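Local coordinates for protein gene activator AphA (Vibrio cholerae, PDB 1YG2) that activates virulence gene expression as a winged helix transcription factor related to the PadR regulators, probably by binding promoter DNA as a dimer, at residues Arg93-Phe96 / Ser97-Leu100; Glu117-Glu120 / Glu121-Leu125; Thr153-Arg156 / Asn157-Arg161; Gln162-Ile165 / Gln166-Glu170. All coordinates share one frame; numbering follows the deposited sequence.

Contact 1 (Arg93-Phe96 / Ser97-Leu100)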
loop_
_atom_site.group_PDB
_atom_site.type_symbol
_atom_site.label_atom_id
_atom_site.label_comp_id
_atom_site.label_asym_id
_atom_site.label_seq_id
_atom_site.Cartn_x
_atom_site.Cartn_y
_atom_site.Cartn_z
ATOM N N ARG A 93 3.407 -3.639 6.211
ATOM C CA ARG A 93 2.939 -4.900 6.764
ATOM C C ARG A 93 2.420 -5.635 5.536
ATOM O O ARG A 93 1.212 -5.750 5.332
ATOM C CB ARG A 93 1.797 -4.679 7.766
ATOM C CG ARG A 93 2.174 -3.942 9.062
ATOM C CD ARG A 93 0.924 -3.715 9.916
ATOM N NE ARG A 93 1.086 -2.670 10.925
ATOM C CZ ARG A 93 1.866 -2.780 11.991
ATOM N NH1 ARG A 93 2.557 -3.894 12.184
ATOM N NH2 ARG A 93 1.951 -1.785 12.864
ATOM N N ASP A 94 3.341 -6.127 4.715
ATOM C CA ASP A 94 2.962 -6.805 3.487
ATOM C C ASP A 94 2.506 -8.249 3.635
ATOM O O ASP A 94 3.292 -9.148 3.950
ATOM C CB ASP A 94 4.104 -6.736 2.480
ATOM C CG ASP A 94 3.700 -7.266 1.128
ATOM O OD1 ASP A 94 4.119 -8.376 0.760
ATOM O OD2 ASP A 94 2.944 -6.569 0.430
ATOM N N GLU A 95 1.225 -8.464 3.361
ATOM C CA GLU A 95 0.625 -9.784 3.464
ATOM C C GLU A 95 1.234 -10.789 2.492
ATOM O O GLU A 95 1.395 -11.960 2.821
ATOM C CB GLU A 95 -0.882 -9.691 3.227
ATOM C CG GLU A 95 -1.638 -10.919 3.696
ATOM C CD GLU A 95 -1.736 -11.003 5.211
ATOM O OE1 GLU A 95 -1.006 -10.264 5.907
ATOM O OE2 GLU A 95 -2.545 -11.818 5.703
ATOM N N PHE A 96 1.568 -10.343 1.290
ATOM C CA PHE A 96 2.154 -11.252 0.312
ATOM C C PHE A 96 3.517 -11.730 0.768
ATOM O O PHE A 96 3.870 -12.897 0.597
ATOM C CB PHE A 96 2.285 -10.562 -1.043
ATOM C CG PHE A 96 0.970 -10.239 -1.672
ATOM C CD1 PHE A 96 0.523 -8.923 -1.748
ATOM C CD2 PHE A 96 0.168 -11.257 -2.171
ATOM C CE1 PHE A 96 -0.709 -8.624 -2.309
ATOM C CE2 PHE A 96 -1.068 -10.976 -2.735
ATOM C CZ PHE A 96 -1.509 -9.656 -2.806
ATOM N N SER A 97 4.287 -10.817 1.350
ATOM C CA SER A 97 5.615 -11.155 1.841
ATOM C C SER A 97 5.466 -12.088 3.031
ATOM O O SER A 97 6.196 -13.070 3.154
ATOM C CB SER A 97 6.370 -9.897 2.264
ATOM O OG SER A 97 6.637 -9.075 1.138
ATOM N N ALA A 98 4.510 -11.775 3.899
ATOM C CA ALA A 98 4.253 -12.595 5.071
ATOM C C ALA A 98 3.913 -14.034 4.659
ATOM O O ALA A 98 4.398 -14.979 5.257
ATOM C CB ALA A 98 3.114 -11.991 5.881
ATOM N N LYS A 99 3.085 -14.195 3.632
ATOM C CA LYS A 99 2.723 -15.529 3.163
ATOM C C LYS A 99 3.946 -16.199 2.532
ATOM O O LYS A 99 4.178 -17.390 2.717
ATOM C CB LYS A 99 1.603 -15.451 2.119
ATOM C CG LYS A 99 0.249 -14.969 2.636
ATOM C CD LYS A 99 -0.462 -16.013 3.465
ATOM C CE LYS A 99 -1.868 -15.540 3.891
ATOM N NZ LYS A 99 -2.863 -15.547 2.776
ATOM N N LEU A 100 4.721 -15.431 1.777
ATOM C CA LEU A 100 5.910 -15.968 1.123
ATOM C C LEU A 100 6.822 -16.617 2.157
ATOM O O LEU A 100 7.277 -17.740 1.977
ATOM C CB LEU A 100 6.677 -14.853 0.411
ATOM C CG LEU A 100 7.364 -15.099 -0.937
ATOM C CD1 LEU A 100 8.663 -14.328 -0.923
ATOM C CD2 LEU A 100 7.627 -16.578 -1.210
#

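Contact 2 (Glu117-Glu120 / Glu121-Leu125)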
loop_
_atom_site.group_PDB
_atom_site.type_symbol
_atom_site.label_atom_id
_atom_site.label_comp_id
_atom_site.label_asym_id
_atom_site.label_seq_id
_atom_site.Cartn_x
_atom_site.Cartn_y
_atom_site.Cartn_z
ATOM N N GLU A 117 -2.528 -15.864 -9.915
ATOM C CA GLU A 117 -3.845 -15.333 -10.216
ATOM C C GLU A 117 -3.866 -13.812 -10.135
ATOM O O GLU A 117 -4.291 -13.149 -11.076
ATOM C CB GLU A 117 -4.892 -15.887 -9.252
ATOM C CG GLU A 117 -6.238 -15.191 -9.390
ATOM C CD GLU A 117 -6.802 -14.739 -8.057
ATOM O OE1 GLU A 117 -6.020 -14.638 -7.087
ATOM O OE2 GLU A 117 -8.025 -14.476 -7.985
ATOM N N LEU A 118 -3.412 -13.261 -9.011
ATOM C CA LEU A 118 -3.409 -11.811 -8.833
ATOM C C LEU A 118 -2.463 -11.073 -9.781
ATOM O O LEU A 118 -2.602 -9.867 -9.996
ATOM C CB LEU A 118 -3.078 -11.447 -7.380
ATOM C CG LEU A 118 -4.238 -11.522 -6.376
ATOM C CD1 LEU A 118 -3.760 -11.069 -5.008
ATOM C CD2 LEU A 118 -5.387 -10.630 -6.833
ATOM N N VAL A 119 -1.504 -11.790 -10.348
ATOM C CA VAL A 119 -0.581 -11.162 -11.271
ATOM C C VAL A 119 -1.316 -10.889 -12.577
ATOM O O VAL A 119 -1.201 -9.806 -13.153
ATOM C CB VAL A 119 0.640 -12.058 -11.553
ATOM C CG1 VAL A 119 1.556 -11.384 -12.548
ATOM C CG2 VAL A 119 1.396 -12.319 -10.266
ATOM N N GLU A 120 -2.086 -11.872 -13.032
ATOM C CA GLU A 120 -2.832 -11.727 -14.274
ATOM C C GLU A 120 -3.843 -10.597 -14.186
ATOM O O GLU A 120 -4.009 -9.829 -15.133
ATOM C CB GLU A 120 -3.524 -13.043 -14.638
ATOM C CG GLU A 120 -2.546 -14.143 -15.031
ATOM C CD GLU A 120 -1.607 -13.726 -16.160
ATOM O OE1 GLU A 120 -2.106 -13.280 -17.219
ATOM O OE2 GLU A 120 -0.372 -13.847 -15.991
ATOM N N GLU A 121 -4.517 -10.487 -13.048
ATOM C CA GLU A 121 -5.480 -9.413 -12.864
ATOM C C GLU A 121 -4.711 -8.098 -12.932
ATOM O O GLU A 121 -5.120 -7.162 -13.620
ATOM C CB GLU A 121 -6.158 -9.535 -11.505
ATOM C CG GLU A 121 -7.018 -10.771 -11.349
ATOM C CD GLU A 121 -7.453 -10.980 -9.913
ATOM O OE1 GLU A 121 -7.985 -10.018 -9.315
ATOM O OE2 GLU A 121 -7.261 -12.099 -9.382
ATOM N N SER A 122 -3.593 -8.039 -12.212
ATOM C CA SER A 122 -2.760 -6.844 -12.196
ATOM C C SER A 122 -2.364 -6.486 -13.616
ATOM O O SER A 122 -2.352 -5.314 -13.984
ATOM C CB SER A 122 -1.502 -7.073 -11.359
ATOM O OG SER A 122 -1.827 -7.254 -9.998
ATOM N N ARG A 123 -2.042 -7.500 -14.413
ATOM C CA ARG A 123 -1.665 -7.268 -15.797
ATOM C C ARG A 123 -2.827 -6.668 -16.556
ATOM O O ARG A 123 -2.642 -5.756 -17.356
ATOM C CB ARG A 123 -1.219 -8.563 -16.470
ATOM C CG ARG A 123 0.180 -8.996 -16.070
ATOM C CD ARG A 123 0.810 -9.871 -17.139
ATOM N NE ARG A 123 2.254 -9.995 -16.964
ATOM C CZ ARG A 123 2.835 -10.821 -16.101
ATOM N NH1 ARG A 123 2.097 -11.607 -15.333
ATOM N NH2 ARG A 123 4.157 -10.864 -16.006
ATOM N N LYS A 124 -4.026 -7.177 -16.296
ATOM C CA LYS A 124 -5.221 -6.664 -16.950
ATOM C C LYS A 124 -5.447 -5.218 -16.528
ATOM O O LYS A 124 -5.793 -4.375 -17.342
ATOM C CB LYS A 124 -6.460 -7.482 -16.564
ATOM C CG LYS A 124 -6.453 -8.922 -17.037
ATOM C CD LYS A 124 -7.783 -9.611 -16.739
ATOM C CE LYS A 124 -8.094 -9.622 -15.241
ATOM N NZ LYS A 124 -9.382 -10.316 -14.934
ATOM N N LEU A 125 -5.264 -4.944 -15.244
ATOM C CA LEU A 125 -5.459 -3.599 -14.723
ATOM C C LEU A 125 -4.441 -2.620 -15.315
ATOM O O LEU A 125 -4.776 -1.476 -15.611
ATOM C CB LEU A 125 -5.347 -3.614 -13.198
ATOM C CG LEU A 125 -5.840 -2.372 -12.459
ATOM C CD1 LEU A 125 -7.304 -2.111 -12.810
ATOM C CD2 LEU A 125 -5.674 -2.578 -10.956
#

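Contact 3 (Thr153-Arg156 / Asn157-Arg161)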
loop_
_atom_site.group_PDB
_atom_site.type_symbol
_atom_site.label_atom_id
_atom_site.label_comp_id
_atom_site.label_asym_id
_atom_site.label_seq_id
_atom_site.Cartn_x
_atom_site.Cartn_y
_atom_site.Cartn_z
ATOM N N THR A 153 -2.425 10.895 -11.108
ATOM C CA THR A 153 -3.010 9.898 -10.221
ATOM C C THR A 153 -3.120 8.578 -10.972
ATOM O O THR A 153 -2.919 7.512 -10.394
ATOM C CB THR A 153 -4.400 10.302 -9.716
ATOM O OG1 THR A 153 -5.285 10.443 -10.827
ATOM C CG2 THR A 153 -4.318 11.606 -8.930
ATOM N N LEU A 154 -3.436 8.651 -12.263
ATOM C CA LEU A 154 -3.533 7.439 -13.074
ATOM C C LEU A 154 -2.146 6.789 -13.127
ATOM O O LEU A 154 -2.000 5.581 -12.929
ATOM C CB LEU A 154 -4.004 7.770 -14.507
ATOM C CG LEU A 154 -3.978 6.607 -15.513
ATOM C CD1 LEU A 154 -4.837 5.478 -15.004
ATOM C CD2 LEU A 154 -4.484 7.059 -16.871
ATOM N N ARG A 155 -1.127 7.604 -13.376
ATOM C CA ARG A 155 0.243 7.107 -13.473
ATOM C C ARG A 155 0.724 6.387 -12.213
ATOM O O ARG A 155 1.577 5.502 -12.291
ATOM C CB ARG A 155 1.207 8.261 -13.777
ATOM C CG ARG A 155 0.858 9.086 -15.008
ATOM C CD ARG A 155 1.615 8.631 -16.217
ATOM N NE ARG A 155 3.036 8.484 -15.917
ATOM C CZ ARG A 155 3.811 7.590 -16.516
ATOM N NH1 ARG A 155 3.284 6.792 -17.441
ATOM N NH2 ARG A 155 5.085 7.459 -16.169
ATOM N N ARG A 156 0.192 6.754 -11.051
ATOM C CA ARG A 156 0.636 6.107 -9.816
ATOM C C ARG A 156 0.283 4.622 -9.780
ATOM O O ARG A 156 1.122 3.791 -9.435
ATOM C CB ARG A 156 0.036 6.799 -8.589
ATOM C CG ARG A 156 0.785 6.464 -7.308
ATOM C CD ARG A 156 -0.113 6.472 -6.086
ATOM N NE ARG A 156 -0.135 5.148 -5.474
ATOM C CZ ARG A 156 -1.126 4.274 -5.608
ATOM N NH1 ARG A 156 -2.195 4.588 -6.326
ATOM N NH2 ARG A 156 -1.032 3.072 -5.054
ATOM N N ASN A 157 -0.958 4.285 -10.127
ATOM C CA ASN A 157 -1.390 2.885 -10.120
ATOM C C ASN A 157 -0.501 2.124 -11.057
ATOM O O ASN A 157 -0.032 1.030 -10.761
ATOM C CB ASN A 157 -2.809 2.722 -10.659
ATOM C CG ASN A 157 -3.816 3.523 -9.902
ATOM O OD1 ASN A 157 -4.128 3.220 -8.749
ATOM N ND2 ASN A 157 -4.341 4.562 -10.544
ATOM N N LEU A 158 -0.290 2.725 -12.212
ATOM C CA LEU A 158 0.507 2.121 -13.254
ATOM C C LEU A 158 1.904 1.728 -12.795
ATOM O O LEU A 158 2.268 0.547 -12.816
ATOM C CB LEU A 158 0.595 3.080 -14.438
ATOM C CG LEU A 158 1.042 2.461 -15.757
ATOM C CD1 LEU A 158 0.039 1.393 -16.170
ATOM C CD2 LEU A 158 1.138 3.548 -16.825
ATOM N N LEU A 159 2.679 2.715 -12.368
ATOM C CA LEU A 159 4.050 2.483 -11.933
ATOM C C LEU A 159 4.158 1.503 -10.778
ATOM O O LEU A 159 4.985 0.587 -10.805
ATOM C CB LEU A 159 4.700 3.818 -11.566
ATOM C CG LEU A 159 4.844 4.764 -12.765
ATOM C CD1 LEU A 159 5.344 6.137 -12.325
ATOM C CD2 LEU A 159 5.815 4.141 -13.764
ATOM N N VAL A 160 3.322 1.685 -9.766
ATOM C CA VAL A 160 3.350 0.805 -8.612
ATOM C C VAL A 160 2.919 -0.604 -8.989
ATOM O O VAL A 160 3.631 -1.576 -8.718
ATOM C CB VAL A 160 2.436 1.333 -7.494
ATOM C CG1 VAL A 160 2.358 0.323 -6.368
ATOM C CG2 VAL A 160 2.977 2.647 -6.969
ATOM N N ARG A 161 1.758 -0.706 -9.623
ATOM C CA ARG A 161 1.227 -1.995 -10.040
ATOM C C ARG A 161 2.246 -2.734 -10.903
ATOM O O ARG A 161 2.433 -3.940 -10.761
ATOM C CB ARG A 161 -0.064 -1.795 -10.828
ATOM C CG ARG A 161 -0.963 -2.997 -10.817
ATOM C CD ARG A 161 -1.500 -3.218 -9.422
ATOM N NE ARG A 161 -2.530 -4.248 -9.411
ATOM C CZ ARG A 161 -3.377 -4.435 -8.409
ATOM N NH1 ARG A 161 -3.316 -3.657 -7.336
ATOM N NH2 ARG A 161 -4.289 -5.395 -8.482
#

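Contact 4 (Gln162-Ile165 / Gln166-Glu170)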
loop_
_atom_site.group_PDB
_atom_site.type_symbol
_atom_site.label_atom_id
_atom_site.label_comp_id
_atom_site.label_asym_id
_atom_site.label_seq_id
_atom_site.Cartn_x
_atom_site.Cartn_y
_atom_site.Cartn_z
ATOM N N GLN A 162 2.904 -2.003 -11.798
ATOM C CA GLN A 162 3.916 -2.599 -12.667
ATOM C C GLN A 162 5.077 -3.104 -11.829
ATOM O O GLN A 162 5.641 -4.167 -12.099
ATOM C CB GLN A 162 4.426 -1.575 -13.679
ATOM C CG GLN A 162 3.548 -1.432 -14.918
ATOM C CD GLN A 162 4.054 -0.362 -15.881
ATOM O OE1 GLN A 162 3.807 -0.430 -17.086
ATOM N NE2 GLN A 162 4.748 0.639 -15.351
ATOM N N ALA A 163 5.437 -2.339 -10.807
ATOM C CA ALA A 163 6.529 -2.740 -9.941
ATOM C C ALA A 163 6.132 -4.010 -9.195
ATOM O O ALA A 163 6.938 -4.914 -9.023
ATOM C CB ALA A 163 6.861 -1.620 -8.954
ATOM N N TRP A 164 4.879 -4.083 -8.763
ATOM C CA TRP A 164 4.425 -5.260 -8.034
ATOM C C TRP A 164 4.419 -6.513 -8.922
ATOM O O TRP A 164 4.739 -7.616 -8.464
ATOM C CB TRP A 164 3.033 -5.021 -7.457
ATOM C CG TRP A 164 2.595 -6.135 -6.578
ATOM C CD1 TRP A 164 2.821 -6.267 -5.234
ATOM C CD2 TRP A 164 1.889 -7.312 -6.986
ATOM N NE1 TRP A 164 2.297 -7.457 -4.783
ATOM C CE2 TRP A 164 1.720 -8.116 -5.834
ATOM C CE3 TRP A 164 1.384 -7.765 -8.213
ATOM C CZ2 TRP A 164 1.065 -9.351 -5.874
ATOM C CZ3 TRP A 164 0.729 -8.996 -8.251
ATOM C CH2 TRP A 164 0.576 -9.774 -7.086
ATOM N N ILE A 165 4.056 -6.335 -10.191
ATOM C CA ILE A 165 4.042 -7.437 -11.154
ATOM C C ILE A 165 5.471 -7.926 -11.364
ATOM O O ILE A 165 5.735 -9.124 -11.420
ATOM C CB ILE A 165 3.482 -6.980 -12.511
ATOM C CG1 ILE A 165 2.000 -6.632 -12.363
ATOM C CG2 ILE A 165 3.739 -8.064 -13.566
ATOM C CD1 ILE A 165 1.376 -6.051 -13.617
ATOM N N GLN A 166 6.400 -6.986 -11.486
ATOM C CA GLN A 166 7.802 -7.356 -11.655
ATOM C C GLN A 166 8.238 -8.213 -10.456
ATOM O O GLN A 166 8.922 -9.224 -10.613
ATOM C CB GLN A 166 8.658 -6.093 -11.737
ATOM C CG GLN A 166 10.101 -6.331 -12.113
ATOM C CD GLN A 166 10.910 -5.038 -12.178
ATOM O OE1 GLN A 166 10.523 -4.080 -12.843
ATOM N NE2 GLN A 166 12.042 -5.014 -11.488
ATOM N N TRP A 167 7.834 -7.805 -9.256
ATOM C CA TRP A 167 8.186 -8.540 -8.045
ATOM C C TRP A 167 7.536 -9.923 -8.010
ATOM O O TRP A 167 8.187 -10.926 -7.727
ATOM C CB TRP A 167 7.744 -7.766 -6.801
ATOM C CG TRP A 167 8.045 -8.508 -5.550
ATOM C CD1 TRP A 167 9.282 -8.784 -5.044
ATOM C CD2 TRP A 167 7.104 -9.135 -4.677
ATOM N NE1 TRP A 167 9.169 -9.553 -3.912
ATOM C CE2 TRP A 167 7.840 -9.787 -3.664
ATOM C CE3 TRP A 167 5.702 -9.224 -4.656
ATOM C CZ2 TRP A 167 7.233 -10.509 -2.633
ATOM C CZ3 TRP A 167 5.093 -9.942 -3.632
ATOM C CH2 TRP A 167 5.863 -10.580 -2.635
ATOM N N ALA A 168 6.238 -9.958 -8.284
ATOM C CA ALA A 168 5.478 -11.200 -8.282
ATOM C C ALA A 168 6.119 -12.229 -9.205
ATOM O O ALA A 168 6.227 -13.406 -8.851
ATOM C CB ALA A 168 4.054 -10.922 -8.703
ATOM N N ASP A 169 6.550 -11.794 -10.387
ATOM C CA ASP A 169 7.198 -12.715 -11.315
ATOM C C ASP A 169 8.481 -13.249 -10.698
ATOM O O ASP A 169 8.793 -14.430 -10.831
ATOM C CB ASP A 169 7.535 -12.035 -12.643
ATOM C CG ASP A 169 6.313 -11.763 -13.493
ATOM O OD1 ASP A 169 5.290 -12.465 -13.321
ATOM O OD2 ASP A 169 6.388 -10.850 -14.346
ATOM N N GLU A 170 9.240 -12.383 -10.029
ATOM C CA GLU A 170 10.479 -12.835 -9.404
ATOM C C GLU A 170 10.192 -13.913 -8.370
ATOM O O GLU A 170 10.932 -14.888 -8.258
ATOM C CB GLU A 170 11.215 -11.675 -8.738
ATOM C CG GLU A 170 11.956 -10.798 -9.711
ATOM C CD GLU A 170 12.896 -9.838 -9.021
ATOM O OE1 GLU A 170 13.593 -10.249 -8.068
ATOM O OE2 GLU A 170 12.951 -8.670 -9.441
#

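Contact 1 (Arg93-Phe96 / Ser97-Leu100)
Asp94 and Ser97 meet at the start of helix 95-101, where Asp94 is the N-cap: its carboxylate accepts from the backbone N of Ser97, three residues on. Followed outward from the main chain, the Asp94 side chain first brings CB to 3.7 Å from Ser97 OG. CG is set anti to the backbone N (chi1 -173°), which swings the carboxylate toward the first turn of the helix and puts CG itself 3.4 Å from Ser97 OG. OD1 then takes two bonds, one from Ser97 N at 2.5 Å and one from Ser97 OG at 2.6 Å. The amide arrives on the anti side and 28° out of the carboxylate plane, whereas the hydroxyl stands above the opposite face, so a single oxygen is gripped from both faces. Such a cap satisfies an amide that has no helical carbonyl before it, and the partial positive charge of the helix start would be expected to stabilise the carboxylate. OD2, the other oxygen, makes a long, weak ion pair with Arg156 of the second subunit.

Behind the cap the ordinary helical bonds begin, with Ala98 N to Asp94 O at 2.9 Å. Glu95 and Lys99 sit one turn apart, but their charged atoms, OE2 and NZ, remain 4.8 Å from each other. Both turn instead to the second subunit, Glu95 OE2 bonding Trp82 NE1 and Lys99 NZ bonding Gln85 O there. The two side chains cross obliquely and come closest at Lys99 CE and Glu95 OE2, 4.2 Å apart.

Contact 2 (Glu117-Glu120 / Glu121-Leu125)
Ser122 and Leu118, one helical turn apart, are joined through both the backbone and the side chain of the serine. Among the hydrogen bonds, Leu118 O accepts twice: from Ser122 N at 3.0 Å and from Ser122 OG at 2.7 Å, the two donors approaching from opposite faces of the carbonyl plane. The hydroxyl reaches it because OG lies beside its own backbone N (chi1 -66°), folded back along the helix. Arg123 N and Lys124 N continue the alpha-helical pattern to Val119 O and Glu120 O, while the bond from Glu121 N to Glu117 O is weak.

One charged pair is attractive, the other is not. Glu120 OE2 and Arg123 NH1 form a long and doubtful salt bridge at 3.4 Å, the place of NH1 being uncertain; Asp169 is the firmer partner of Arg123. Glu117 OE2 and Glu121 OE2 are like charges only 2.9 Å apart, which would be expected to disfavour full ionisation of both.

In van der Waals contact, the Leu118 CD2 methyl lies against the charged Glu121 carboxylate, 3.5 Å from OE2.

Within the C-terminal domain this part of helix 108-136 lies against helix 145-177: Val119 packs on Ala168, Ser122 touches Trp164 and Ile165, and Arg123 NH2 forms a salt bridge with Asp169 OD2.

Contact 3 (Thr153-Arg156 / Asn157-Arg161)
The backbone keeps its alpha-helical course from Thr153 to Arg161 but is unevenly bonded: Leu158 N reaches Leu154 O over a weak 3.4 Å, whereas Leu159 N meets Arg155 O at 3.0 Å with an N-H...O angle of 180°. Asn157 adds two further weak bonds to Leu154 O, from its backbone N and from ND2 at 3.5 Å. With CG lying beside the backbone N (chi1 -58°), its amide doubles back toward the preceding turn; ND2 also bonds Tyr31 O, a stronger partner. From the other end of that amide, OD1 accepts a weak bond from Arg156 NH1, the guanidinium and amide planes standing 80° apart.

These residues belong to helix 145-177, which packs antiparallel on helix 108-136 in the C-terminal region, Leu154 and Asn157 both resting on Tyr129.

Arg155, bent at chi2 and chi3, brings its guanidinium close to two leucines, at a slant to both side chains: NH1 lies 3.9 Å from Leu158 CD2 and NH2 is 4.1 Å from Leu159 CD1. Its charge is met by two carboxylates, NH1 bridging to Glu133 and NH2 to Glu170 of the second subunit. Val160 CG2 rests 3.3 Å from Arg156 O, beside the carbonyl that accepts Val160 N.

Contact 4 (Gln162-Ile165 / Gln166-Glu170)
Trp164 and Trp167 project from adjacent turns of helix 145-177, in the C-terminal domain of AphA, and their rings meet at an oblique angle. The five-membered ring of Trp164 and the six-membered ring of Trp167 have centroids 5.5 Å apart and planes inclined at 59°. The closest atoms are Trp164 NE1 and Trp167 CE3, at 3.8 Å. In both residues CG is anti to the backbone N (chi1 -174° for Trp164), a setting that sends both indoles off the same flank of the helix.

The other ring of Trp164 has a clearer partner. Ala168 CB lies over one face of its six-membered ring, 4.0 Å from the centroid and 18° off the ring normal, a CH-pi contact one turn along the helix. Phe96 meets the Trp164 ring as well, His89 of the second subunit approaches it edge-to-face, and Trp167 NE1 donates to Leu152 O of that subunit.

On another side of the helix Ile165 and Asp169 run alongside each other and point the same way. Asp169 OD2, which is salt-bridged to Arg123, comes within 3.9 Å of Ile165 CG2.

Overall arrangement
All four contacts are local to helices of the C-terminal region, and contact 4 joins them. Contacts 3 and 4 are consecutive parts of helix 145-177, with centres 14 Å apart. Contact 2 lies nearest to contact 4, 10 Å between centres, and is tied to it by Arg123 NH2 to Asp169 OD2 at 2.8 Å. It also touches contact 3, where Ser122 OG packs 3.1 Å from Arg161 NE. Contact 1 supplies Phe96, which reaches contact 2 through Leu118 and contact 4 through both tryptophans. Contacts 1 and 3 do not touch within the chain, their nearest atoms being about 8 Å apart. Each contact borders the second subunit, consistent with a dimerisation role.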